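Local coordinates for protein P47 (Clostridium botulinum, PDB 6EKT) that may form part of a progenitor toxin complex that shields botulinum neurotoxin in the host gut, and is built like tubular lipid-binding (TULIP) proteins, at residues Asp69-Ile74 with Phe129-Glu134; Tyr175-Leu180 with Gly207-Leu212; Met189-Phe194 with Asn408-Trp413. All blocks are in the same frame, centred on the assembly; numbering follows the deposited sequence. Where two conformers were deposited one is given.

Interaction 1. Residues Asp69-Ile74 with Phe129-Glu134; sequences DNWEII and FNFGSE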
loop_
_atom_site.group_PDB
_atom_site.type_symbol
_atom_site.label_atom_id
_atom_site.label_comp_id
_atom_site.label_asym_id
_atom_site.label_seq_id
_atom_site.Cartn_x
_atom_site.Cartn_y
_atom_site.Cartn_z
ATOM N N ASP A 69 1.700 14.572 31.567
ATOM C CA ASP A 69 0.269 14.622 31.284
ATOM C C ASP A 69 -0.089 13.621 30.171
ATOM O O ASP A 69 -0.991 12.791 30.336
ATOM C CB ASP A 69 -0.097 16.048 30.853
ATOM C CG ASP A 69 -1.423 16.516 31.409
ATOM O OD1 ASP A 69 -2.472 16.109 30.874
ATOM O OD2 ASP A 69 -1.412 17.316 32.371
ATOM N N ASN A 70 0.659 13.701 29.066
ATOM C CA ASN A 70 0.391 12.976 27.822
ATOM C C ASN A 70 1.603 13.161 26.905
ATOM O O ASN A 70 2.449 14.010 27.185
ATOM C CB ASN A 70 -0.850 13.553 27.137
ATOM C CG ASN A 70 -1.350 12.667 26.018
ATOM O OD1 ASN A 70 -0.929 11.521 25.907
ATOM N ND2 ASN A 70 -2.236 13.191 25.184
ATOM N N TRP A 71 1.699 12.354 25.846
ATOM C CA TRP A 71 2.550 12.673 24.683
ATOM C C TRP A 71 1.605 12.676 23.491
ATOM O O TRP A 71 0.758 11.784 23.375
ATOM C CB TRP A 71 3.654 11.639 24.448
ATOM C CG TRP A 71 4.834 11.665 25.377
ATOM C CD1 TRP A 71 4.930 12.280 26.608
ATOM C CD2 TRP A 71 6.076 10.988 25.177
ATOM N NE1 TRP A 71 6.171 12.053 27.161
ATOM C CE2 TRP A 71 6.889 11.253 26.315
ATOM C CE3 TRP A 71 6.591 10.187 24.141
ATOM C CZ2 TRP A 71 8.191 10.753 26.440
ATOM C CZ3 TRP A 71 7.880 9.676 24.271
ATOM C CH2 TRP A 71 8.672 9.971 25.413
ATOM N N GLU A 72 1.724 13.673 22.617
ATOM C CA GLU A 72 0.810 13.827 21.481
ATOM C C GLU A 72 1.575 14.237 20.235
ATOM O O GLU A 72 2.313 15.228 20.257
ATOM C CB GLU A 72 -0.272 14.870 21.789
ATOM C CG GLU A 72 -1.210 15.178 20.619
ATOM C CD GLU A 72 -2.038 16.453 20.791
ATOM O OE1 GLU A 72 -1.833 17.199 21.772
ATOM O OE2 GLU A 72 -2.911 16.719 19.935
ATOM N N ILE A 73 1.391 13.470 19.163
ATOM C CA ILE A 73 1.975 13.757 17.853
ATOM C C ILE A 73 1.255 14.956 17.258
ATOM O O ILE A 73 0.040 15.060 17.361
ATOM C CB ILE A 73 1.841 12.551 16.878
ATOM C CG1 ILE A 73 2.471 11.293 17.491
ATOM C CG2 ILE A 73 2.449 12.864 15.495
ATOM C CD1 ILE A 73 1.957 10.004 16.879
ATOM N N ILE A 74 2.029 15.861 16.660
ATOM C CA ILE A 74 1.500 17.025 15.947
ATOM C C ILE A 74 2.180 17.111 14.578
ATOM O O ILE A 74 3.170 16.413 14.332
ATOM C CB ILE A 74 1.667 18.348 16.772
ATOM C CG1 ILE A 74 3.150 18.683 17.045
ATOM C CG2 ILE A 74 0.853 18.275 18.069
ATOM C CD1 ILE A 74 3.390 20.016 17.747
ATOM N N PHE A 129 10.034 4.823 18.754
ATOM C CA PHE A 129 10.917 5.958 19.063
ATOM C C PHE A 129 12.375 5.525 19.185
ATOM O O PHE A 129 12.680 4.489 19.790
ATOM C CB PHE A 129 10.524 6.604 20.390
ATOM C CG PHE A 129 9.319 7.501 20.317
ATOM C CD1 PHE A 129 9.300 8.618 19.478
ATOM C CD2 PHE A 129 8.217 7.253 21.120
ATOM C CE1 PHE A 129 8.191 9.456 19.428
ATOM C CE2 PHE A 129 7.109 8.094 21.086
ATOM C CZ PHE A 129 7.107 9.202 20.247
ATOM N N ASN A 130 13.267 6.335 18.628
ATOM C CA ASN A 130 14.695 6.172 18.831
ATOM C C ASN A 130 15.254 7.463 19.431
ATOM O O ASN A 130 15.325 8.494 18.757
ATOM C CB ASN A 130 15.399 5.836 17.514
ATOM C CG ASN A 130 16.854 5.475 17.701
ATOM O OD1 ASN A 130 17.389 5.496 18.817
ATOM N ND2 ASN A 130 17.517 5.171 16.604
ATOM N N PHE A 131 15.629 7.379 20.704
ATOM C CA PHE A 131 16.107 8.526 21.468
ATOM C C PHE A 131 17.570 8.845 21.141
ATOM O O PHE A 131 18.062 9.927 21.493
ATOM C CB PHE A 131 15.962 8.262 22.975
ATOM C CG PHE A 131 14.553 8.391 23.520
ATOM C CD1 PHE A 131 13.426 8.433 22.690
ATOM C CD2 PHE A 131 14.351 8.413 24.901
ATOM C CE1 PHE A 131 12.140 8.505 23.224
ATOM C CE2 PHE A 131 13.068 8.490 25.442
ATOM C CZ PHE A 131 11.961 8.541 24.602
ATOM N N GLY A 132 18.266 7.895 20.508
ATOM C CA GLY A 132 19.667 8.069 20.104
ATOM C C GLY A 132 20.596 8.227 21.287
ATOM O O GLY A 132 20.476 7.499 22.286
ATOM N N SER A 133 21.516 9.181 21.178
ATOM C CA SER A 133 22.496 9.437 22.235
ATOM C C SER A 133 22.861 10.917 22.216
ATOM O O SER A 133 22.377 11.661 21.365
ATOM C CB SER A 133 23.737 8.549 22.058
ATOM O OG SER A 133 24.510 8.951 20.941
ATOM N N GLU A 134 23.705 11.354 23.152
ATOM C CA GLU A 134 24.138 12.755 23.188
ATOM C C GLU A 134 24.937 13.159 21.950
ATOM O O GLU A 134 25.007 14.337 21.624
ATOM C CB GLU A 134 24.919 13.052 24.469
ATOM C CG GLU A 134 24.018 13.184 25.695
ATOM C CD GLU A 134 24.483 12.334 26.871
ATOM O OE1 GLU A 134 25.639 12.532 27.320
ATOM O OE2 GLU A 134 23.691 11.479 27.359
#
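Trp71 turns the far edge of its indole toward the face of Phe129, an offset edge-to-face pair on the buried face of an antiparallel sheet that wraps a long helix in this TULIP-like protein. The six-membered ring of the indole and the phenyl ring have centroids 5.5 Å apart, with planes at 74°. Two indole carbons share the contact: Trp71 CZ3 comes to 3.6 Å from Phe129 CE2, and Trp71 CE3 lies 3.7 Å from the same atom. The next corner of the indole meets a second phenylalanine, Trp71 CH2 standing 3.7 Å from Phe131 CZ. Here the two rings meet edge against edge, their side chains arriving from opposite directions, and no polar group takes part across the segments. Trp71 CG lies beside the backbone N and opposite the carbonyl carbon (chi1 -75°), which sends the indole inward from the loop just ahead of edge strand 72-74. Strands 81-88 and 108-118 separate that strand from 124-141 in the sheet, and the indole reaches both phenylalanines on the side that faces helix 35-49. Ile46 of that helix and Ile84 of strand 81-88 also touch the indole, while Ile111 packs on both phenylalanines. Phe68 adds a further edge-to-face partner for Trp71. Strand 124-141 is interrupted here by an Asx turn at Asn130, which redirects the backbone through Phe131 and Gly132: Gly132 N donates to Asn130 OD1 over 3.1 Å, approaching from above the plane of the side-chain carbonyl.

Interaction 2. Residues Tyr175-Leu180 with Gly207-Leu212; sequences YIFASL and GYLFIL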
loop_
_atom_site.group_PDB
_atom_site.type_symbol
_atom_site.label_atom_id
_atom_site.label_comp_id
_atom_site.label_asym_id
_atom_site.label_seq_id
_atom_site.Cartn_x
_atom_site.Cartn_y
_atom_site.Cartn_z
ATOM N N TYR A 175 6.673 2.134 23.132
ATOM C CA TYR A 175 5.463 2.172 22.324
ATOM C C TYR A 175 5.749 1.658 20.898
ATOM O O TYR A 175 6.720 2.087 20.262
ATOM C CB TYR A 175 4.797 3.557 22.307
ATOM C CG TYR A 175 3.544 3.559 21.473
ATOM C CD1 TYR A 175 2.334 3.093 22.000
ATOM C CD2 TYR A 175 3.575 3.971 20.128
ATOM C CE1 TYR A 175 1.183 3.065 21.223
ATOM C CE2 TYR A 175 2.431 3.949 19.346
ATOM C CZ TYR A 175 1.241 3.498 19.892
ATOM O OH TYR A 175 0.109 3.466 19.105
ATOM N N ILE A 176 4.919 0.715 20.438
ATOM C CA ILE A 176 5.058 0.119 19.099
ATOM C C ILE A 176 4.136 0.889 18.168
ATOM O O ILE A 176 2.909 0.754 18.258
ATOM C CB ILE A 176 4.672 -1.393 19.065
ATOM C CG1 ILE A 176 5.422 -2.232 20.126
ATOM C CG2 ILE A 176 4.801 -1.972 17.657
ATOM C CD1 ILE A 176 6.939 -2.095 20.129
ATOM N N PHE A 177 4.722 1.702 17.291
ATOM C CA PHE A 177 3.941 2.400 16.265
ATOM C C PHE A 177 3.354 1.444 15.237
ATOM O O PHE A 177 2.213 1.617 14.821
ATOM C CB PHE A 177 4.756 3.514 15.600
ATOM C CG PHE A 177 5.015 4.679 16.525
ATOM C CD1 PHE A 177 4.043 5.662 16.712
ATOM C CD2 PHE A 177 6.210 4.770 17.225
ATOM C CE1 PHE A 177 4.257 6.729 17.592
ATOM C CE2 PHE A 177 6.435 5.822 18.112
ATOM C CZ PHE A 177 5.458 6.804 18.290
ATOM N N ALA A 178 4.147 0.451 14.849
ATOM C CA ALA A 178 3.740 -0.568 13.885
ATOM C C ALA A 178 4.618 -1.778 14.101
ATOM O O ALA A 178 5.800 -1.650 14.453
ATOM C CB ALA A 178 3.867 -0.065 12.445
ATOM N N SER A 179 4.027 -2.957 13.938
ATOM C CA SER A 179 4.811 -4.163 13.822
ATOM C C SER A 179 4.892 -4.505 12.335
ATOM O O SER A 179 3.929 -4.297 11.586
ATOM C CB SER A 179 4.167 -5.278 14.627
ATOM O OG SER A 179 4.635 -6.533 14.194
ATOM N N LEU A 180 6.053 -5.001 11.920
ATOM C CA LEU A 180 6.313 -5.366 10.529
ATOM C C LEU A 180 6.654 -6.844 10.463
ATOM O O LEU A 180 7.567 -7.297 11.157
ATOM C CB LEU A 180 7.478 -4.510 9.974
ATOM C CG LEU A 180 7.996 -4.720 8.539
ATOM C CD1 LEU A 180 8.591 -3.433 7.970
ATOM C CD2 LEU A 180 8.985 -5.881 8.405
ATOM N N GLY A 207 -2.710 14.342 10.254
ATOM C CA GLY A 207 -1.366 14.003 9.770
ATOM C C GLY A 207 -1.267 12.502 9.563
ATOM O O GLY A 207 -2.021 11.732 10.195
ATOM N N TYR A 208 -0.372 12.089 8.660
ATOM C CA TYR A 208 -0.241 10.676 8.263
ATOM C C TYR A 208 1.148 10.100 8.552
ATOM O O TYR A 208 2.173 10.743 8.272
ATOM C CB TYR A 208 -0.583 10.484 6.762
ATOM C CG TYR A 208 -1.906 11.074 6.264
ATOM C CD1 TYR A 208 -3.044 11.134 7.087
ATOM C CD2 TYR A 208 -2.033 11.529 4.941
ATOM C CE1 TYR A 208 -4.252 11.656 6.622
ATOM C CE2 TYR A 208 -3.238 12.054 4.465
ATOM C CZ TYR A 208 -4.342 12.121 5.323
ATOM O OH TYR A 208 -5.546 12.620 4.884
ATOM N N LEU A 209 1.171 8.905 9.140
ATOM C CA LEU A 209 2.405 8.126 9.291
ATOM C C LEU A 209 2.409 7.115 8.164
ATOM O O LEU A 209 1.390 6.411 7.940
ATOM C CB LEU A 209 2.465 7.379 10.636
ATOM C CG LEU A 209 2.808 8.173 11.923
ATOM C CD1 LEU A 209 1.616 8.990 12.365
ATOM C CD2 LEU A 209 3.203 7.234 13.058
ATOM N N PHE A 210 3.528 7.040 7.445
ATOM C CA PHE A 210 3.664 6.121 6.313
ATOM C C PHE A 210 4.861 5.216 6.476
ATOM O O PHE A 210 5.883 5.636 7.018
ATOM C CB PHE A 210 3.798 6.897 4.992
ATOM C CG PHE A 210 2.501 7.439 4.466
ATOM C CD1 PHE A 210 1.535 6.578 3.936
ATOM C CD2 PHE A 210 2.254 8.815 4.453
ATOM C CE1 PHE A 210 0.328 7.077 3.437
ATOM C CE2 PHE A 210 1.060 9.332 3.947
ATOM C CZ PHE A 210 0.091 8.463 3.440
ATOM N N ILE A 211 4.729 3.978 5.999
ATOM C CA ILE A 211 5.878 3.075 5.823
ATOM C C ILE A 211 5.940 2.779 4.330
ATOM O O ILE A 211 4.950 2.332 3.740
ATOM C CB ILE A 211 5.740 1.763 6.661
ATOM C CG1 ILE A 211 5.844 2.072 8.160
ATOM C CG2 ILE A 211 6.790 0.719 6.255
ATOM C CD1 ILE A 211 5.329 0.960 9.085
ATOM N N LEU A 212 7.097 3.051 3.733
ATOM C CA LEU A 212 7.357 2.792 2.317
ATOM C C LEU A 212 8.168 1.512 2.226
ATOM O O LEU A 212 9.150 1.377 2.950
ATOM C CB LEU A 212 8.156 3.965 1.721
ATOM C CG LEU A 212 7.464 5.293 1.395
ATOM C CD1 LEU A 212 6.510 5.819 2.442
ATOM C CD2 LEU A 212 8.482 6.368 1.034
#
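The backbones of 175-180 and 207-212 run in roughly the same direction and come closest at Phe177 CA to Leu209 CA (9.2 Å) and Ala178 CA to Ile211 CA (9.1 Å), spreading apart beyond them. This approach is consistent with two beta sheets packed face to face: strand 178-181 lies in one antiparallel sheet and strand 208-214 in another, and apolar side chains rather than backbone hydrogen bonds join them in this TULIP-like fold. Two pairs do the touching. Ala178 CB, short and pointing toward the opposite strand, is met by the end of a longer side chain, Ile211 CD1, at 3.8 Å. Ile211 reaches that far because its CG1 lies opposite the carbonyl carbon and its CD1 then continues outward in an extended chain (chi2 163°). One residue earlier in the first segment and two earlier in the second, Phe177 and Leu209 cross at about a right angle, and the branch CD2 of Leu209 approaches Phe177 CD1 obliquely at 4.1 Å. All four residues are buried. Between the sheets, Trp413 of strand 411-413 touches both Leu209 and Ile211, while Val38 of helix 35-49 reaches Phe177. Tyr198 and Phe196 of the neighbouring strand 193-199 pack against Leu209. The first segment is held in its own sheet by backbone hydrogen bonds of Ala178 with Leu127 and of Leu180 with Lys125. Within 175-180 the Phe177 ring is covered on one face by a tyrosine edge, Tyr175 CD2 sitting 3.6 Å above its plane and over its centre.

Interaction 3. Residues Met189-Phe194 with Asn408-Trp413; sequences MNPKQF and NNTIKW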
loop_
_atom_site.group_PDB
_atom_site.type_symbol
_atom_site.label_atom_id
_atom_site.label_comp_id
_atom_site.label_asym_id
_atom_site.label_seq_id
_atom_site.Cartn_x
_atom_site.Cartn_y
_atom_site.Cartn_z
ATOM N N MET A 189 3.874 -9.961 -0.607
ATOM C CA MET A 189 3.974 -8.721 0.178
ATOM C C MET A 189 5.257 -8.557 0.998
ATOM O O MET A 189 5.572 -7.415 1.426
ATOM C CB MET A 189 2.763 -8.594 1.105
ATOM C CG MET A 189 1.454 -8.324 0.389
ATOM S SD MET A 189 0.065 -8.000 1.497
ATOM C CE MET A 189 0.414 -6.318 2.035
ATOM N N ASN A 190 5.990 -9.662 1.242
ATOM C CA ASN A 190 7.125 -9.650 2.192
ATOM C C ASN A 190 8.144 -8.554 1.886
ATOM O O ASN A 190 8.719 -8.512 0.791
ATOM C CB ASN A 190 7.838 -11.000 2.278
ATOM C CG ASN A 190 6.997 -12.088 2.933
ATOM O OD1 ASN A 190 5.957 -11.837 3.566
ATOM N ND2 ASN A 190 7.450 -13.325 2.767
ATOM N N PRO A 191 8.352 -7.638 2.846
ATOM C CA PRO A 191 9.189 -6.471 2.574
ATOM C C PRO A 191 10.666 -6.785 2.810
ATOM O O PRO A 191 11.023 -7.504 3.754
ATOM C CB PRO A 191 8.680 -5.444 3.575
ATOM C CG PRO A 191 8.239 -6.278 4.743
ATOM C CD PRO A 191 7.686 -7.551 4.155
ATOM N N LYS A 192 11.517 -6.246 1.949
ATOM C CA LYS A 192 12.947 -6.486 2.061
ATOM C C LYS A 192 13.607 -5.233 2.623
ATOM O O LYS A 192 14.536 -5.323 3.403
ATOM C CB LYS A 192 13.528 -6.860 0.698
ATOM C CG LYS A 192 13.131 -8.253 0.192
ATOM C CD LYS A 192 13.839 -9.364 0.963
ATOM C CE LYS A 192 13.460 -10.753 0.458
ATOM N NZ LYS A 192 12.070 -11.166 0.855
ATOM N N GLN A 193 13.094 -4.075 2.219
ATOM C CA GLN A 193 13.614 -2.761 2.612
ATOM C C GLN A 193 12.457 -1.797 2.872
ATOM O O GLN A 193 11.418 -1.870 2.209
ATOM C CB GLN A 193 14.522 -2.199 1.516
ATOM C CG GLN A 193 15.721 -3.082 1.160
ATOM C CD GLN A 193 16.484 -2.544 -0.034
ATOM O OE1 GLN A 193 17.381 -1.720 0.121
ATOM N NE2 GLN A 193 16.119 -2.997 -1.237
ATOM N N PHE A 194 12.625 -0.897 3.837
ATOM C CA PHE A 194 11.503 -0.082 4.291
ATOM C C PHE A 194 11.982 1.194 4.975
ATOM O O PHE A 194 13.072 1.221 5.554
ATOM C CB PHE A 194 10.544 -0.892 5.201
ATOM C CG PHE A 194 11.229 -1.961 6.020
ATOM C CD1 PHE A 194 11.792 -1.656 7.258
ATOM C CD2 PHE A 194 11.320 -3.282 5.549
ATOM C CE1 PHE A 194 12.422 -2.645 8.018
ATOM C CE2 PHE A 194 11.958 -4.273 6.304
ATOM C CZ PHE A 194 12.511 -3.954 7.537
ATOM N N ASN A 408 -3.934 -6.542 6.864
ATOM C CA ASN A 408 -3.424 -7.125 8.117
ATOM C C ASN A 408 -2.153 -7.965 7.993
ATOM O O ASN A 408 -1.584 -8.351 9.001
ATOM C CB ASN A 408 -4.504 -7.975 8.798
ATOM C CG ASN A 408 -5.602 -7.135 9.395
ATOM O OD1 ASN A 408 -5.371 -6.020 9.871
ATOM N ND2 ASN A 408 -6.808 -7.651 9.354
ATOM N N ASN A 409 -1.700 -8.217 6.767
ATOM C CA ASN A 409 -0.600 -9.162 6.515
ATOM C C ASN A 409 0.807 -8.732 6.976
ATOM O O ASN A 409 1.562 -9.538 7.541
ATOM C CB ASN A 409 -0.543 -9.497 5.024
ATOM C CG ASN A 409 0.395 -10.638 4.735
ATOM O OD1 ASN A 409 0.098 -11.804 5.044
ATOM N ND2 ASN A 409 1.555 -10.314 4.185
ATOM N N THR A 410 1.167 -7.483 6.682
ATOM C CA THR A 410 2.549 -7.028 6.757
ATOM C C THR A 410 2.736 -5.964 7.837
ATOM O O THR A 410 3.581 -6.127 8.704
ATOM C CB THR A 410 3.050 -6.553 5.368
ATOM O OG1 THR A 410 2.972 -7.654 4.457
ATOM C CG2 THR A 410 4.511 -6.046 5.425
ATOM N N ILE A 411 1.940 -4.902 7.788
ATOM C CA ILE A 411 2.033 -3.823 8.765
ATOM C C ILE A 411 0.784 -3.839 9.608
ATOM O O ILE A 411 -0.320 -3.706 9.087
ATOM C CB ILE A 411 2.218 -2.432 8.091
ATOM C CG1 ILE A 411 3.517 -2.397 7.261
ATOM C CG2 ILE A 411 2.133 -1.263 9.102
ATOM C CD1 ILE A 411 4.807 -2.712 8.006
ATOM N N LYS A 412 0.977 -4.015 10.907
ATOM C CA LYS A 412 -0.091 -3.817 11.863
ATOM C C LYS A 412 0.231 -2.585 12.696
ATOM O O LYS A 412 1.166 -2.594 13.500
ATOM C CB LYS A 412 -0.259 -5.054 12.743
ATOM C CG LYS A 412 -0.732 -6.283 11.964
ATOM C CD LYS A 412 -1.270 -7.388 12.870
ATOM C CE LYS A 412 -0.187 -8.111 13.667
ATOM N NZ LYS A 412 0.825 -8.722 12.759
ATOM N N TRP A 413 -0.545 -1.530 12.480
ATOM C CA TRP A 413 -0.369 -0.273 13.205
ATOM C C TRP A 413 -0.775 -0.452 14.660
ATOM O O TRP A 413 -1.885 -0.906 14.941
ATOM C CB TRP A 413 -1.164 0.826 12.526
ATOM C CG TRP A 413 -0.618 1.168 11.148
ATOM C CD1 TRP A 413 -1.095 0.736 9.938
ATOM C CD2 TRP A 413 0.516 1.983 10.866
ATOM N NE1 TRP A 413 -0.336 1.257 8.912
ATOM C CE2 TRP A 413 0.650 2.042 9.450
ATOM C CE3 TRP A 413 1.410 2.713 11.667
ATOM C CZ2 TRP A 413 1.666 2.772 8.816
ATOM C CZ3 TRP A 413 2.428 3.454 11.036
ATOM C CH2 TRP A 413 2.545 3.476 9.624
HETATM O O HOH W 1 4.833 -9.456 5.226
#
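Met189 lies along the Asn409-Thr410 corner, its CB 3.5 Å from Thr410 OG1 and 3.7 Å from Asn409 ND2. This corner is a helix-to-strand junction of the TULIP-like fold, where helix 403-409 gives way to edge strand 411-413, and the loop leading into strand 193-199 packs on it. The methionine chain crosses both side chains obliquely and bends at its last torsion (chi3 75°). Its sulfur stays close to the asparagine, with Met189 SD 3.9 Å from Asn409 CB, while its methyl swings back toward the threonine. Thr410 turns its methyl branch the other way, CG2 pointing at the CG-CD side of the proline ring, 3.7 Å from Pro191 CD. The two branches of Thr410 thus divide the work, carbon against Pro191 and oxygen beside Met189. That oxygen also anchors a polar bridge across the segments: the hydroxyl donates to a water 2.7 Å from Thr410 OG1, and the water donates to Asn190 OD1 at 3.1 Å. Further out, Tyr31 of strand 29-34 touches both Met189 and Thr410. Beyond Pro191 a classic beta bulge, in which Val214 pairs with both Lys192 and Gln193, opens strand 193-199. Ser184 ties the two segments together, its OG hydrogen-bonding both Asn190 OD1 and Asn409 ND2, while Ile186 N holds Asn409 OD1 and so helps fix the rotation of the amide. Asn409 ND2 is shared, since it also donates to Thr410 OG1 over 3.0 Å, the oxygen tilted 22° from the amide plane.

In the fold
Interactions 1 and 2 have centres about 14 Å apart, interactions 2 and 3 about 10 Å, and interactions 1 and 3 about 24 Å, forming a series along the interior of the elongated protein. All three reach the sheet that runs from edge strand 72-74 to edge strand 411-413; interactions 2 and 3 also reach the sheet containing 193-199 and 208-214. Interaction 1 closes before the others open, whereas 2 and 3 interleave along the chain, so 408-413 returns late to complete a fold begun much earlier. Aromatic packing of Phe129 on Phe177 joins interactions 1 and 2, and a probable backbone hydrogen bond from Ser179 N to Lys412 O joins 2 and 3.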